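PDB 3T7V: 3-methylornithine synthase from Methanosarcina barkeri, which catalyses the radical-based isomerisation of L-lysine to (3R)-3-methyl-D-ornithine with a [4Fe-4S] cluster and S-adenosylmethionine, a step in pyrrolysine biosynthesis. Local coordinates for residues Val297-Leu301 with Arg322-Val327; Leu278-Gly282 with Gly309-Tyr313; Val132-Lys136 with Ala158-Asn164. One frame throughout, in Å; residues are numbered along the deposited sequence.

Interaction 1 (Val297-Leu301 with Arg322-Val327); sequences VTSIL and RDIKSV. With MD0 (5-amino-D-isoleucine), chain D.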
ATOM      1  N   VAL A 297       4.629  -8.187   1.116  1.00 12.46           N
ATOM      2  CA  VAL A 297       5.522  -7.269   1.838  1.00 12.37           C
ATOM      3  C   VAL A 297       5.861  -6.134   0.819  1.00 12.57           C
ATOM      4  O   VAL A 297       6.160  -6.422  -0.339  1.00 13.68           O
ATOM      5  CB  VAL A 297       6.812  -7.915   2.306  1.00 14.42           C
ATOM      6  CG1 VAL A 297       7.710  -6.930   3.056  1.00 14.73           C
ATOM      7  CG2 VAL A 297       6.526  -9.101   3.239  1.00 16.09           C
ATOM      8  N   THR A 298       5.635  -4.882   1.278  1.00 12.40           N
ATOM      9  CA  THR A 298       5.827  -3.740   0.402  1.00 12.93           C
ATOM     10  C   THR A 298       6.780  -2.748   1.061  1.00 12.75           C
ATOM     11  O   THR A 298       7.173  -2.891   2.220  1.00 13.17           O
ATOM     12  CB  THR A 298       4.482  -3.032   0.105  1.00 12.83           C
ATOM     13  OG1 THR A 298       4.003  -2.354   1.289  1.00 15.46           O
ATOM     14  CG2 THR A 298       3.410  -4.024  -0.434  1.00 13.94           C
ATOM     15  N   SER A 299       7.168  -1.769   0.250  1.00 12.93           N
ATOM     16  CA  SER A 299       8.119  -0.736   0.705  1.00 13.30           C
ATOM     17  C   SER A 299       9.517  -1.336   0.902  1.00 13.61           C
ATOM     18  O   SER A 299      10.335  -0.860   1.699  1.00 14.48           O
ATOM     19  CB  SER A 299       7.682   0.051   1.942  1.00 15.47           C
ATOM     20  OG  SER A 299       8.096   1.465   1.763  1.00 16.12           O
ATOM     21  N   ILE A 300       9.788  -2.407   0.137  1.00 13.00           N
ATOM     22  CA  ILE A 300      11.134  -2.991   0.068  1.00 13.55           C
ATOM     23  C   ILE A 300      11.889  -2.110  -0.921  1.00 15.40           C
ATOM     24  O   ILE A 300      11.422  -1.845  -2.013  1.00 16.15           O
ATOM     25  CB  ILE A 300      11.070  -4.438  -0.456  1.00 13.34           C
ATOM     26  CG1 ILE A 300      10.089  -5.265   0.410  1.00 14.84           C
ATOM     27  CG2 ILE A 300      12.493  -4.989  -0.457  1.00 14.99           C
ATOM     28  CD1 ILE A 300       9.947  -6.693  -0.126  1.00 15.67           C
ATOM     29  N   LEU A 301      13.077  -1.661  -0.569  1.00 15.17           N
ATOM     30  CA  LEU A 301      13.819  -0.822  -1.501  1.00 15.93           C
ATOM     31  C   LEU A 301      14.806  -1.610  -2.311  1.00 20.55           C
ATOM     32  O   LEU A 301      15.288  -2.678  -1.875  1.00 24.62           O
ATOM     33  CB  LEU A 301      14.591   0.239  -0.719  1.00 17.63           C
ATOM     34  CG  LEU A 301      13.660   1.213   0.039  1.00 20.41           C
ATOM     35  CD1 LEU A 301      14.430   2.247   0.868  1.00 26.70           C
ATOM     36  CD2 LEU A 301      12.717   2.008  -0.860  1.00 27.41           C
ATOM     37  N   ARG A 322      15.930  -2.376   4.639  1.00 20.13           N
ATOM     38  CA  ARG A 322      14.787  -2.323   3.720  1.00 19.70           C
ATOM     39  C   ARG A 322      15.035  -3.273   2.534  1.00 20.71           C
ATOM     40  O   ARG A 322      14.231  -3.220   1.597  1.00 21.29           O
ATOM     41  CB  ARG A 322      14.637  -0.889   3.141  1.00 23.23           C
ATOM     42  CG  ARG A 322      14.291   0.205   4.137  1.00 25.07           C
ATOM     43  CD  ARG A 322      12.808   0.262   4.134  1.00 24.20           C
ATOM     44  NE  ARG A 322      12.324   1.520   4.736  1.00 19.59           N
ATOM     45  CZ  ARG A 322      11.225   2.185   4.358  1.00 18.75           C
ATOM     46  NH1 ARG A 322      10.439   1.696   3.395  1.00 17.24           N
ATOM     47  NH2 ARG A 322      10.906   3.318   4.970  1.00 20.45           N
ATOM     48  N   ASP A 323      16.025  -4.166   2.540  1.00 20.42           N
ATOM     49  CA  ASP A 323      16.351  -4.861   1.267  1.00 23.44           C
ATOM     50  C   ASP A 323      15.686  -6.230   1.279  1.00 19.43           C
ATOM     51  O   ASP A 323      15.362  -6.808   2.329  1.00 19.89           O
ATOM     52  CB  ASP A 323      17.847  -5.019   1.125  1.00 33.89           C
ATOM     53  CG  ASP A 323      18.403  -5.716   2.304  1.00 41.42           C
ATOM     54  OD1 ASP A 323      18.582  -6.945   2.128  1.00 61.54           O
ATOM     55  OD2 ASP A 323      18.555  -5.061   3.410  1.00 62.05           O
ATOM     56  N   ILE A 324      15.461  -6.729   0.085  1.00 17.60           N
ATOM     57  CA  ILE A 324      14.819  -8.034  -0.089  1.00 17.89           C
ATOM     58  C   ILE A 324      15.539  -9.198   0.630  1.00 17.80           C
ATOM     59  O   ILE A 324      14.876 -10.065   1.158  1.00 18.87           O
ATOM     60  CB  ILE A 324      14.557  -8.327  -1.577  1.00 16.78           C
ATOM     61  CG1 ILE A 324      13.551  -9.446  -1.711  1.00 17.58           C
ATOM     62  CG2 ILE A 324      15.850  -8.580  -2.303  1.00 19.14           C
ATOM     63  CD1 ILE A 324      13.204  -9.720  -3.194  1.00 19.30           C
ATOM     64  N   LYS A 325      16.860  -9.194   0.631  1.00 19.74           N
ATOM     65  CA  LYS A 325      17.559 -10.323   1.247  1.00 20.66           C
ATOM     66  C   LYS A 325      17.247 -10.336   2.797  1.00 21.81           C
ATOM     67  O   LYS A 325      17.056 -11.437   3.390  1.00 23.68           O
ATOM     68  CB  LYS A 325      19.059 -10.237   0.935  1.00 25.57           C
ATOM     69  CG  LYS A 325      19.417 -10.493  -0.524  1.00 27.92           C
ATOM     70  CD  LYS A 325      20.960 -10.398  -0.570  1.00 34.95           C
ATOM     71  CE  LYS A 325      21.575 -10.025  -1.908  1.00 51.95           C
ATOM     72  NZ  LYS A 325      21.762 -11.205  -2.790  1.00 76.85           N
ATOM     73  N   SER A 326      17.133  -9.155   3.440  1.00 20.46           N
ATOM     74  CA  SER A 326      16.812  -9.129   4.889  1.00 22.90           C
ATOM     75  C   SER A 326      15.376  -9.540   5.101  1.00 18.82           C
ATOM     76  O   SER A 326      15.058 -10.188   6.092  1.00 21.91           O
ATOM     77  CB  SER A 326      17.027  -7.784   5.549  1.00 27.65           C
ATOM     78  OG  SER A 326      18.298  -7.352   5.285  1.00 35.42           O
ATOM     79  N   VAL A 327      14.479  -9.079   4.221  1.00 18.44           N
ATOM     80  CA  VAL A 327      13.097  -9.546   4.285  1.00 17.60           C
ATOM     81  C   VAL A 327      12.973 -11.067   4.164  1.00 16.69           C
ATOM     82  O   VAL A 327      12.295 -11.690   5.003  1.00 19.33           O
ATOM     83  CB  VAL A 327      12.226  -8.886   3.179  1.00 17.06           C
ATOM     84  CG1 VAL A 327      10.824  -9.542   3.046  1.00 17.14           C
ATOM     85  CG2 VAL A 327      12.011  -7.394   3.460  1.00 20.66           C
TER
HETATM   86  C   MD0 D 993       4.380   1.236   0.778  1.00 18.66           C
HETATM   87  N   MD0 D 993       5.994   3.046   0.887  1.00 18.47           N
HETATM   88  O   MD0 D 993       4.007   0.219   0.157  1.00 18.89           O
HETATM   89  CA  MD0 D 993       5.045   2.345   0.029  1.00 15.61           C
HETATM   90  CB  MD0 D 993       3.982   3.343  -0.523  1.00 15.20           C
HETATM   91  CD  MD0 D 993       2.393   3.522  -2.556  1.00 16.16           C
HETATM   92  NE  MD0 D 993       1.656   2.726  -3.528  1.00 17.91           N
HETATM   93  CG  MD0 D 993       3.123   2.597  -1.586  1.00 15.00           C
HETATM   94  CG2 MD0 D 993       3.057   3.949   0.564  1.00 17.28           C
HETATM   95  OXT MD0 D 993       4.228   1.375   1.998  1.00 20.00           O
HETATM   96  O   HOH W   1      16.208  -5.164  -2.175  1.00 23.99           O

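Interaction 2 (Leu278-Gly282 with Gly309-Tyr313); sequences LDLEG and GVANY. With SAM (S-adenosylmethionine), chain C; MD0 (5-amino-D-isoleucine), chain D.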
ATOM      1  N   LEU A 278       6.954  -2.082   5.037  1.00 13.52           N
ATOM      2  CA  LEU A 278       8.165  -1.811   5.856  1.00 14.80           C
ATOM      3  C   LEU A 278       8.248  -0.302   6.217  1.00 15.88           C
ATOM      4  O   LEU A 278       9.048   0.094   7.047  1.00 17.70           O
ATOM      5  CB  LEU A 278       9.392  -2.129   5.036  1.00 16.47           C
ATOM      6  CG  LEU A 278       9.618  -3.577   4.579  1.00 17.97           C
ATOM      7  CD1 LEU A 278      11.044  -3.790   4.063  1.00 20.71           C
ATOM      8  CD2 LEU A 278       9.305  -4.595   5.634  1.00 18.58           C
ATOM      9  N   ASP A 279       7.431   0.535   5.545  1.00 15.86           N
ATOM     10  CA  ASP A 279       7.584   1.983   5.704  1.00 15.19           C
ATOM     11  C   ASP A 279       7.146   2.499   7.101  1.00 15.92           C
ATOM     12  O   ASP A 279       7.528   3.609   7.503  1.00 16.47           O
ATOM     13  CB  ASP A 279       6.690   2.663   4.631  1.00 16.97           C
ATOM     14  CG  ASP A 279       7.171   4.025   4.185  1.00 18.54           C
ATOM     15  OD1 ASP A 279       8.352   4.407   4.336  1.00 17.01           O
ATOM     16  OD2 ASP A 279       6.304   4.692   3.533  1.00 21.41           O
ATOM     17  N   LEU A 280       6.385   1.676   7.814  1.00 17.97           N
ATOM     18  CA  LEU A 280       5.793   2.137   9.073  1.00 18.69           C
ATOM     19  C   LEU A 280       6.595   1.733  10.333  1.00 18.59           C
ATOM     20  O   LEU A 280       6.699   2.518  11.286  1.00 22.62           O
ATOM     21  CB  LEU A 280       4.404   1.515   9.212  1.00 21.54           C
ATOM     22  CG  LEU A 280       3.649   1.919   7.904  1.00 27.78           C
ATOM     23  CD1 LEU A 280       2.603   0.942   7.501  1.00 28.97           C
ATOM     24  CD2 LEU A 280       3.306   3.418   7.935  1.00 23.40           C
ATOM     25  N   GLU A 281       7.185   0.527  10.324  1.00 18.43           N
ATOM     26  CA  GLU A 281       7.857  -0.060  11.493  1.00 22.27           C
ATOM     27  C   GLU A 281       8.999  -1.003  11.051  1.00 20.83           C
ATOM     28  O   GLU A 281       9.566  -1.773  11.860  1.00 23.02           O
ATOM     29  CB  GLU A 281       6.820  -0.767  12.405  1.00 23.13           C
ATOM     30  CG  GLU A 281       6.013   0.122  13.348  1.00 29.52           C
ATOM     31  CD  GLU A 281       5.227  -0.685  14.418  1.00 42.65           C
ATOM     32  OE1 GLU A 281       4.481  -1.665  14.097  1.00 36.86           O
ATOM     33  OE2 GLU A 281       5.368  -0.342  15.615  1.00 58.23           O
ATOM     34  N   GLY A 282       9.343  -0.974   9.752  1.00 17.50           N
ATOM     35  CA  GLY A 282      10.439  -1.818   9.217  1.00 17.67           C
ATOM     36  C   GLY A 282      10.151  -3.312   9.288  1.00 18.22           C
ATOM     37  O   GLY A 282       9.025  -3.736   9.334  1.00 18.46           O
ATOM     38  N   GLY A 309      11.126   6.113   1.131  1.00 16.67           N
ATOM     39  CA  GLY A 309       9.740   5.624   1.324  1.00 15.00           C
ATOM     40  C   GLY A 309       8.832   6.870   1.342  1.00 13.54           C
ATOM     41  O   GLY A 309       9.218   7.975   0.962  1.00 16.84           O
ATOM     42  N   VAL A 310       7.630   6.700   1.845  1.00 15.73           N
ATOM     43  CA  VAL A 310       6.656   7.842   1.942  1.00 16.26           C
ATOM     44  C   VAL A 310       6.488   8.288   3.387  1.00 16.59           C
ATOM     45  O   VAL A 310       6.600   9.518   3.663  1.00 16.81           O
ATOM     46  CB  VAL A 310       5.256   7.471   1.341  1.00 17.24           C
ATOM     47  CG1 VAL A 310       4.330   8.696   1.450  1.00 21.35           C
ATOM     48  CG2 VAL A 310       5.477   7.057  -0.130  1.00 18.18           C
ATOM     49  N   ALA A 311       6.258   7.351   4.286  1.00 16.28           N
ATOM     50  CA  ALA A 311       6.145   7.680   5.719  1.00 17.71           C
ATOM     51  C   ALA A 311       7.527   7.738   6.363  1.00 16.94           C
ATOM     52  O   ALA A 311       7.743   8.508   7.327  1.00 18.57           O
ATOM     53  CB  ALA A 311       5.220   6.693   6.400  1.00 18.54           C
ATOM     54  N   ASN A 312       8.466   6.881   5.888  1.00 16.35           N
ATOM     55  CA  ASN A 312       9.890   7.010   6.304  1.00 17.26           C
ATOM     56  C   ASN A 312      10.056   6.907   7.836  1.00 18.38           C
ATOM     57  O   ASN A 312      10.645   7.785   8.438  1.00 19.92           O
ATOM     58  CB  ASN A 312      10.575   8.287   5.720  1.00 19.10           C
ATOM     59  CG  ASN A 312      10.616   8.269   4.222  1.00 18.77           C
ATOM     60  OD1 ASN A 312       9.993   9.140   3.564  1.00 21.39           O
ATOM     61  ND2 ASN A 312      11.259   7.294   3.683  1.00 16.79           N
ATOM     62  N   TYR A 313       9.576   5.803   8.415  1.00 15.88           N
ATOM     63  CA  TYR A 313       9.734   5.624   9.885  1.00 17.45           C
ATOM     64  C   TYR A 313      11.207   5.656  10.295  1.00 17.80           C
ATOM     65  O   TYR A 313      11.510   6.039  11.447  1.00 24.23           O
ATOM     66  CB  TYR A 313       9.105   4.304  10.367  1.00 19.45           C
ATOM     67  CG  TYR A 313      10.090   3.157  10.285  1.00 19.65           C
ATOM     68  CD1 TYR A 313      10.788   2.749  11.448  1.00 22.50           C
ATOM     69  CD2 TYR A 313      10.383   2.498   9.075  1.00 19.80           C
ATOM     70  CE1 TYR A 313      11.750   1.741  11.383  1.00 22.65           C
ATOM     71  CE2 TYR A 313      11.334   1.487   9.001  1.00 20.79           C
ATOM     72  CZ  TYR A 313      12.041   1.149  10.152  1.00 24.69           C
ATOM     73  OH  TYR A 313      13.002   0.170  10.074  1.00 26.80           O
TER
HETATM   74  N   SAM C 992       1.049  10.913  -4.859  1.00 18.22           N
HETATM   75  CA  SAM C 992       0.309   9.772  -5.132  1.00 16.65           C
HETATM   76  C   SAM C 992      -0.908   9.610  -4.313  1.00 15.13           C
HETATM   77  O   SAM C 992      -1.152  10.417  -3.393  1.00 15.50           O
HETATM   78  OXT SAM C 992      -1.731   8.696  -4.673  1.00 14.39           O
HETATM   79  CB  SAM C 992       0.882   8.641  -4.636  1.00 20.95           C
HETATM   80  CG  SAM C 992       1.532   8.596  -3.313  0.50 25.16           C
HETATM   81  SD  SAM C 992       0.870   7.244  -2.248  0.50 28.46           S
HETATM   82  CE  SAM C 992       2.307   6.223  -2.068  0.50 34.42           C
HETATM   83  C5' SAM C 992       0.828   8.051  -0.662  0.50 26.78           C
HETATM   84  C4' SAM C 992      -0.064   7.500   0.170  1.00 22.74           C
HETATM   85  O4' SAM C 992       1.122   7.228   1.152  1.00 19.41           O
HETATM   86  C3' SAM C 992      -1.066   8.258   0.600  1.00 22.35           C
HETATM   87  O3' SAM C 992      -2.032   7.538  -0.178  1.00 18.65           O
HETATM   88  C2' SAM C 992      -1.038   7.614   1.993  1.00 20.44           C
HETATM   89  O2' SAM C 992      -1.973   6.496   2.146  1.00 21.87           O
HETATM   90  C1' SAM C 992       0.390   7.194   2.382  1.00 16.59           C
HETATM   91  N9  SAM C 992       1.023   8.267   3.233  1.00 14.80           N
HETATM   92  C8  SAM C 992       1.438   9.527   2.900  1.00 13.94           C
HETATM   93  N7  SAM C 992       1.888  10.138   3.987  1.00 13.08           N
HETATM   94  C5  SAM C 992       1.775   9.257   5.038  1.00 12.46           C
HETATM   95  C6  SAM C 992       2.020   9.381   6.414  1.00 12.45           C
HETATM   96  N6  SAM C 992       2.489  10.501   6.966  1.00 13.57           N
HETATM   97  N1  SAM C 992       1.840   8.303   7.192  1.00 13.50           N
HETATM   98  C2  SAM C 992       1.347   7.133   6.689  1.00 14.72           C
HETATM   99  N3  SAM C 992       0.991   7.015   5.387  1.00 14.37           N
HETATM  100  C4  SAM C 992       1.236   8.087   4.569  1.00 13.32           C
HETATM  101  C   MD0 D 993       4.380   1.236   0.778  1.00 18.66           C
HETATM  102  N   MD0 D 993       5.994   3.046   0.887  1.00 18.47           N
HETATM  103  O   MD0 D 993       4.007   0.219   0.157  1.00 18.89           O
HETATM  104  CA  MD0 D 993       5.045   2.345   0.029  1.00 15.61           C
HETATM  105  CB  MD0 D 993       3.982   3.343  -0.523  1.00 15.20           C
HETATM  106  CD  MD0 D 993       2.393   3.522  -2.556  1.00 16.16           C
HETATM  107  NE  MD0 D 993       1.656   2.726  -3.528  1.00 17.91           N
HETATM  108  CG  MD0 D 993       3.123   2.597  -1.586  1.00 15.00           C
HETATM  109  CG2 MD0 D 993       3.057   3.949   0.564  1.00 17.28           C
HETATM  110  OXT MD0 D 993       4.228   1.375   1.998  1.00 20.00           O

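Interaction 3 (Val132-Lys136 with Ala158-Asn164); sequences VQIVK and AREKGAN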
ATOM      1  N   VAL A 132       7.079   4.056 -17.880  1.00 13.28           N
ATOM      2  CA  VAL A 132       6.560   2.701 -17.703  1.00 12.87           C
ATOM      3  C   VAL A 132       7.055   1.734 -18.780  1.00 14.10           C
ATOM      4  O   VAL A 132       7.452   0.600 -18.447  1.00 14.21           O
ATOM      5  CB  VAL A 132       4.994   2.766 -17.746  1.00 13.09           C
ATOM      6  CG1 VAL A 132       4.380   1.354 -17.705  1.00 14.68           C
ATOM      7  CG2 VAL A 132       4.459   3.578 -16.546  1.00 15.51           C
ATOM      8  N   GLN A 133       7.129   2.197 -20.029  1.00 13.17           N
ATOM      9  CA  GLN A 133       7.602   1.331 -21.119  1.00 16.00           C
ATOM     10  C   GLN A 133       9.038   0.899 -20.825  1.00 15.92           C
ATOM     11  O   GLN A 133       9.372  -0.272 -20.993  1.00 16.40           O
ATOM     12  CB  GLN A 133       7.538   2.109 -22.425  1.00 17.53           C
ATOM     13  CG  GLN A 133       8.097   1.286 -23.617  1.00 20.53           C
ATOM     14  CD  GLN A 133       8.081   2.042 -24.922  1.00 30.05           C
ATOM     15  OE1 GLN A 133       7.449   3.048 -25.049  1.00 32.97           O
ATOM     16  NE2 GLN A 133       8.857   1.588 -25.882  1.00 36.56           N
ATOM     17  N   ILE A 134       9.919   1.804 -20.409  1.00 14.46           N
ATOM     18  CA  ILE A 134      11.321   1.466 -20.154  1.00 16.10           C
ATOM     19  C   ILE A 134      11.445   0.518 -19.035  1.00 16.21           C
ATOM     20  O   ILE A 134      12.209  -0.470 -19.135  1.00 16.43           O
ATOM     21  CB  ILE A 134      12.178   2.754 -19.941  1.00 21.12           C
ATOM     22  CG1 ILE A 134      12.323   3.477 -21.287  1.00 26.50           C
ATOM     23  CG2 ILE A 134      13.538   2.411 -19.340  1.00 26.63           C
ATOM     24  CD1 ILE A 134      12.767   4.900 -21.158  1.00 40.41           C
ATOM     25  N   VAL A 135      10.744   0.768 -17.924  1.00 13.58           N
ATOM     26  CA  VAL A 135      10.829  -0.189 -16.835  1.00 13.92           C
ATOM     27  C   VAL A 135      10.279  -1.582 -17.217  1.00 13.67           C
ATOM     28  O   VAL A 135      10.848  -2.623 -16.838  1.00 14.09           O
ATOM     29  CB  VAL A 135      10.063   0.362 -15.588  1.00 13.22           C
ATOM     30  CG1 VAL A 135      10.043  -0.709 -14.475  1.00 15.05           C
ATOM     31  CG2 VAL A 135      10.766   1.678 -15.109  1.00 15.23           C
ATOM     32  N   LYS A 136       9.180  -1.656 -17.978  1.00 12.75           N
ATOM     33  CA  LYS A 136       8.613  -2.956 -18.373  1.00 13.52           C
ATOM     34  C   LYS A 136       9.636  -3.652 -19.292  1.00 13.84           C
ATOM     35  O   LYS A 136       9.842  -4.866 -19.184  1.00 15.69           O
ATOM     36  CB  LYS A 136       7.294  -2.756 -19.087  1.00 13.98           C
ATOM     37  CG  LYS A 136       6.510  -4.053 -19.248  1.00 15.24           C
ATOM     38  CD  LYS A 136       5.895  -4.438 -17.913  1.00 15.74           C
ATOM     39  CE  LYS A 136       5.030  -5.632 -18.135  1.00 15.70           C
ATOM     40  NZ  LYS A 136       4.265  -5.896 -16.830  1.00 18.06           N
ATOM     41  N   ALA A 158      -0.651   3.848 -20.270  1.00 12.85           N
ATOM     42  CA  ALA A 158       0.264   3.102 -19.401  1.00 13.10           C
ATOM     43  C   ALA A 158      -0.071   1.628 -19.305  1.00 12.71           C
ATOM     44  O   ALA A 158       0.829   0.809 -19.201  1.00 14.00           O
ATOM     45  CB  ALA A 158       0.327   3.730 -18.033  1.00 14.02           C
ATOM     46  N   ARG A 159      -1.359   1.299 -19.411  1.00 13.27           N
ATOM     47  CA  ARG A 159      -1.819  -0.107 -19.474  1.00 13.23           C
ATOM     48  C   ARG A 159      -1.242  -0.789 -20.706  1.00 14.45           C
ATOM     49  O   ARG A 159      -0.702  -1.902 -20.652  1.00 16.97           O
ATOM     50  CB  ARG A 159      -3.331  -0.159 -19.434  1.00 14.77           C
ATOM     51  CG  ARG A 159      -3.873  -1.603 -19.542  1.00 16.55           C
ATOM     52  CD  ARG A 159      -3.487  -2.484 -18.379  1.00 16.34           C
ATOM     53  NE  ARG A 159      -4.026  -3.809 -18.583  1.00 14.64           N
ATOM     54  CZ  ARG A 159      -3.712  -4.853 -17.824  1.00 16.43           C
ATOM     55  NH1 ARG A 159      -2.922  -4.703 -16.759  1.00 20.53           N
ATOM     56  NH2 ARG A 159      -4.296  -6.004 -18.068  1.00 19.41           N
ATOM     57  N   GLU A 160      -1.300  -0.090 -21.831  1.00 15.95           N
ATOM     58  CA  GLU A 160      -0.771  -0.666 -23.094  1.00 18.22           C
ATOM     59  C   GLU A 160       0.752  -0.906 -23.056  1.00 17.53           C
ATOM     60  O   GLU A 160       1.235  -1.859 -23.669  1.00 23.01           O
ATOM     61  CB  GLU A 160      -1.209   0.253 -24.250  1.00 22.37           C
ATOM     62  CG  GLU A 160      -0.959  -0.367 -25.619  1.00 31.16           C
ATOM     63  CD  GLU A 160      -1.700  -1.689 -25.964  1.00 38.71           C
ATOM     64  OE1 GLU A 160      -2.824  -2.065 -25.471  1.00 36.37           O
ATOM     65  OE2 GLU A 160      -1.126  -2.342 -26.843  1.00 35.27           O
ATOM     66  N   LYS A 161       1.487  -0.105 -22.241  1.00 16.76           N
ATOM     67  CA  LYS A 161       2.927  -0.284 -22.039  1.00 17.31           C
ATOM     68  C   LYS A 161       3.322  -1.318 -20.976  1.00 20.93           C
ATOM     69  O   LYS A 161       4.478  -1.566 -20.782  1.00 22.13           O
ATOM     70  CB  LYS A 161       3.665   1.028 -21.714  1.00 19.65           C
ATOM     71  CG  LYS A 161       3.525   2.078 -22.795  1.00 22.39           C
ATOM     72  CD  LYS A 161       4.047   1.595 -24.133  1.00 25.26           C
ATOM     73  CE  LYS A 161       4.329   2.834 -24.996  1.00 32.53           C
ATOM     74  NZ  LYS A 161       4.806   2.453 -26.334  1.00 40.77           N
ATOM     75  N   GLY A 162       2.329  -1.831 -20.247  1.00 17.87           N
ATOM     76  CA  GLY A 162       2.544  -2.979 -19.332  1.00 19.75           C
ATOM     77  C   GLY A 162       2.277  -2.697 -17.872  1.00 17.48           C
ATOM     78  O   GLY A 162       2.555  -3.552 -17.022  1.00 18.95           O
ATOM     79  N   ALA A 163       1.641  -1.590 -17.548  1.00 13.88           N
ATOM     80  CA  ALA A 163       1.231  -1.424 -16.155  1.00 12.76           C
ATOM     81  C   ALA A 163       0.108  -2.426 -15.791  1.00 13.14           C
ATOM     82  O   ALA A 163      -0.832  -2.618 -16.543  1.00 15.49           O
ATOM     83  CB  ALA A 163       0.769   0.024 -15.927  1.00 13.46           C
ATOM     84  N   ASN A 164       0.267  -3.095 -14.651  1.00 12.13           N
ATOM     85  CA  ASN A 164      -0.675  -4.100 -14.210  1.00 12.14           C
ATOM     86  C   ASN A 164      -1.576  -3.663 -13.046  1.00 11.97           C
ATOM     87  O   ASN A 164      -2.705  -4.188 -12.963  1.00 14.06           O
ATOM     88  CB  ASN A 164       0.099  -5.339 -13.714  1.00 14.35           C
ATOM     89  CG  ASN A 164       0.852  -5.996 -14.830  1.00 14.53           C
ATOM     90  OD1 ASN A 164       0.247  -6.747 -15.639  1.00 24.57           O
ATOM     91  ND2 ASN A 164       2.073  -5.651 -14.951  1.00 12.51           N
TER

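Interaction 1 (Val297-Leu301 with Arg322-Val327)
Arg322 lays its aliphatic chain against Leu301, with CG of Arg322 3.9 Å from CD1 of Leu301, and carries its guanidinium past the leucine to Ser299. A bend at chi2 (-91°) turns the chain along the end of strand 296-300 and brings NH1 to the serine. There NH1 donates to Ser299 O at 3.1 Å; the carbonyl is used in its own plane, on a lone pair, and lies almost in the guanidinium plane. The same NH1 has a weak second bond to Ser299 OG, bent to 125°. NE and NH2 are engaged by Asp314 and Asp279, so carboxylates and a strand end together fix the rotation of this buried cation and probably balance its charge.

Leu301 N also donates to Arg322 O (2.9 Å), and a water bridges Leu301 O to Ile324 N, in the first turn of helix 324-334. Asp323 is the N-cap of that helix, its OD1 accepting from Ser326 N from above the carboxylate plane. Deeper in, contact is mostly apolar. Val297 and Val327 meet tip to tip, CG1 of Val297 to CG1 of Val327 at 4.1 Å, while Ile300 leans obliquely through CG1 and CD1, both against Val327 CG2. Ile300 CG2, anti to the backbone N, instead points at the helix start, 3.2 Å from Arg322 O and beside Ile324 CB.

On the ligand side, Ser299 OG accepts from the alpha-amino group of 5-amino-D-isoleucine at 2.8 Å, and Thr298 OG1 donates to its carboxylate O. Arg322 is thus a second-shell residue holding the first-shell Ser299. Such an assembly, ligand-binding residues at the C-terminal end of a parallel strand and an outer helix packed behind it, is characteristic of the TIM-barrel-like fold of radical SAM enzymes.

Interaction 2 (Leu278-Gly282 with Gly309-Tyr313)
The first turn of helix 278-291 and the irregular backbone of 309-313 are joined where Tyr313 N donates to Asp279 O at 3.1 Å, the nearest CA pairs being Asp279 with Asn312 and Leu280 with Tyr313. This is the substrate end of the radical SAM barrel, where the 309-313 loop lies between the helix and S-adenosylmethionine.

The carboxylate of Asp279 organises the loop by gathering three successive N-H groups. Its OD2 accepts from Ala311 N at 2.8 Å and from Val310 N at 2.9 Å, the two donors arriving from opposite faces of the carboxylate plane. Val310 N approaches on the syn side, near that plane, whereas Asn312 N meets OD1 from well above it. Swung anti to the backbone N (chi1 -152°), the acid reaches both the loop and the alpha-amino group of 5-amino-D-isoleucine, which bonds weakly to OD2; OD1 also has Arg322 as partner.

Leu280 CD2 packs against Ala311 CB. Val310 lies between the cofactor and the amino acid: CG1 touches C8 of S-adenosylmethionine (3.3 Å), and CG2 lies between the cofactor methyl CE and the amino acid's CG2 methyl. One face of the Tyr313 ring lies over the Glu281-Gly282 peptide, Glu281 C above its centre and Gly282 N toward the rim, 3.3 Å from Tyr313 CE2.

Interaction 3 (Val132-Lys136 with Ala158-Asn164)
Val132 fills the tight side of the contact, pushing CG1 into the turn that links helix 152-160 to strand 163-167, a helix-to-strand connection of the parallel (beta/alpha) barrel. With CG1 anti to the backbone N (chi1 174°), this branch lies 3.9 Å from Ala158 O and 4.2 Å from Ala163 CB, while CG2 approaches Ala158 CB. Val132 also touches Ile145 of strand 143-146, so the valine is wedged between the sheet and the turn.

The turn owes its shape to Gly162, which ends the helix in a Schellman motif. Its positive phi lets the chain reverse, and its N and that of Ala163 bond back into the last helical turn. The lack of a side chain also lets Lys136 pass close by: the lysine methylenes run over the glycine, CD of Lys136 coming within 3.9 Å of Gly162 CA. Farther back along the chain, CB of Lys136 rests 3.5 Å from Lys161 O. Within 158-164 itself, Arg159 NH1 donates to Ala163 O in the carbonyl plane, tying the helix end to the strand start.

Toward solvent the fit is looser. Gln133 and Lys161, both partly exposed, cross at an oblique angle with their aliphatic parts in contact, CB of Gln133 being 3.9 Å from CD of Lys161. A weak bond of 3.0 Å runs from Lys161 NZ to Gln133 OE1, and the amide NH2 of Gln133 is given to Glu137 instead. By contrast, the ammonium of Lys136 is gripped more firmly, since it also donates to Leu141 O in the following loop. Within the contact, Lys136 NZ bonds to Gly162 O at 2.9 Å, approaching in the carbonyl plane on a lone pair.

In the fold
Interactions 1 and 2 are buried neighbours at the substrate end of the barrel, their centres 11 Å apart. They share the bound 5-amino-D-isoleucine and are joined by the salt bridge between Arg322 and Asp279, so charge in one probably offsets charge in the other, and residues 278-282 and 297-301 are also linked through backbone. Interaction 3 lies about 23 Å from interaction 1, centre to centre, at the periphery and only partly buried; it reaches the same sheet but touches neither of the others. There, valine packing and a lysine bound to carbonyls replace the carboxylates, guanidinium and ligand groups of the active-site contacts.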